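Local coordinates for protein transcriptional regulator, TetR family (PDB 5K7F) that probably binds regulatory DNA as a TetR-family transcription factor that responds to isovaleryl coenzyme A and controls an alternative route for making that compound, at residues Pro156-Pro159 and Thr160-Ala163. Residues are numbered along the deposited sequence; the frame is centred on the assembly and turned at random.
Sequences PVDP and TVGA
D158 reaches forward to T160 and V161 as the N-cap of helix 159-171, in the C-terminal, all-helical part of a TetR-type regulator, with P159 as the first helical residue. The capping bonds converge on one oxygen: D158 OD1 accepts from T160 N at 3.0 Å, on the anti side of the carboxylate and 32° out of its plane, and weakly from V161 N at 3.4 Å. With CG anti to the backbone N (chi1 -179°), the carboxylate is carried forward to face the amides of the first turn and lies alongside the T160 side chain. The same OD1 forms a salt bridge with R182 NH2 of the second subunit, and that NH2 is hydrogen-bonded to T160 OG1, so the cap takes part in the dimer interface. An asparagine here could still cap, but without the negative charge the arginine would probably lose its salt-bridge partner at this site. Apolar contacts flank the cap: V161 CG2 rests on D158 CB at 3.7 Å, the two side chains crossing nearly at right angles, while V161 CG1 meets V157 CG2 at 4.0 Å. Backbone bonds then start the helical ladder, G162 N to D158 O and A163 N to P159 O, each at 2.9 Å.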
loop_
_atom_site.group_PDB
_atom_site.type_symbol
_atom_site.label_atom_id
_atom_site.label_comp_id
_atom_site.label_asym_id
_atom_site.label_seq_id
_atom_site.Cartn_x
_atom_site.Cartn_y
_atom_site.Cartn_z
ATOM N N PRO A 156 -24.154 4.247 3.421
ATOM C CA PRO A 156 -24.036 2.790 3.281
ATOM C C PRO A 156 -22.839 2.381 2.430
ATOM O O PRO A 156 -22.540 3.008 1.410
ATOM C CB PRO A 156 -25.346 2.388 2.601
ATOM C CG PRO A 156 -26.305 3.435 3.006
ATOM C CD PRO A 156 -25.512 4.719 3.116
ATOM N N VAL A 157 -22.168 1.308 2.869
ATOM C CA VAL A 157 -21.013 0.742 2.175
ATOM C C VAL A 157 -20.902 -0.717 2.595
ATOM O O VAL A 157 -21.273 -1.081 3.711
ATOM C CB VAL A 157 -19.720 1.541 2.493
ATOM C CG1 VAL A 157 -19.279 1.303 3.922
ATOM C CG2 VAL A 157 -18.610 1.200 1.537
ATOM N N ASP A 158 -20.449 -1.559 1.666
ATOM C CA ASP A 158 -20.128 -2.940 1.998
ATOM C C ASP A 158 -19.014 -2.937 3.039
ATOM O O ASP A 158 -17.994 -2.268 2.825
ATOM C CB ASP A 158 -19.679 -3.710 0.771
ATOM C CG ASP A 158 -19.372 -5.154 1.077
ATOM O OD1 ASP A 158 -18.266 -5.434 1.587
ATOM O OD2 ASP A 158 -20.241 -6.019 0.794
ATOM N N PRO A 159 -19.185 -3.624 4.180
ATOM C CA PRO A 159 -18.190 -3.482 5.270
ATOM C C PRO A 159 -16.773 -3.889 4.884
ATOM O O PRO A 159 -15.814 -3.339 5.454
ATOM C CB PRO A 159 -18.733 -4.398 6.373
ATOM C CG PRO A 159 -20.161 -4.611 6.067
ATOM C CD PRO A 159 -20.364 -4.410 4.597
ATOM N N THR A 160 -16.607 -4.869 3.976
ATOM C CA THR A 160 -15.280 -5.258 3.513
ATOM C C THR A 160 -14.667 -4.153 2.663
ATOM O O THR A 160 -13.473 -3.876 2.765
ATOM C CB THR A 160 -15.365 -6.574 2.719
ATOM O OG1 THR A 160 -16.012 -7.569 3.534
ATOM C CG2 THR A 160 -13.998 -7.087 2.325
ATOM N N VAL A 161 -15.472 -3.539 1.788
ATOM C CA VAL A 161 -15.014 -2.372 1.041
ATOM C C VAL A 161 -14.577 -1.273 2.007
ATOM O O VAL A 161 -13.478 -0.700 1.886
ATOM C CB VAL A 161 -16.126 -1.892 0.094
ATOM C CG1 VAL A 161 -15.734 -0.612 -0.644
ATOM C CG2 VAL A 161 -16.466 -3.001 -0.914
ATOM N N GLY A 162 -15.442 -0.951 2.965
ATOM C CA GLY A 162 -15.097 0.054 3.978
ATOM C C GLY A 162 -13.778 -0.276 4.641
ATOM O O GLY A 162 -12.862 0.538 4.656
ATOM N N ALA A 163 -13.636 -1.524 5.099
ATOM C CA ALA A 163 -12.447 -1.949 5.833
ATOM C C ALA A 163 -11.173 -1.791 5.012
ATOM O O ALA A 163 -10.169 -1.233 5.500
ATOM C CB ALA A 163 -12.627 -3.403 6.279
#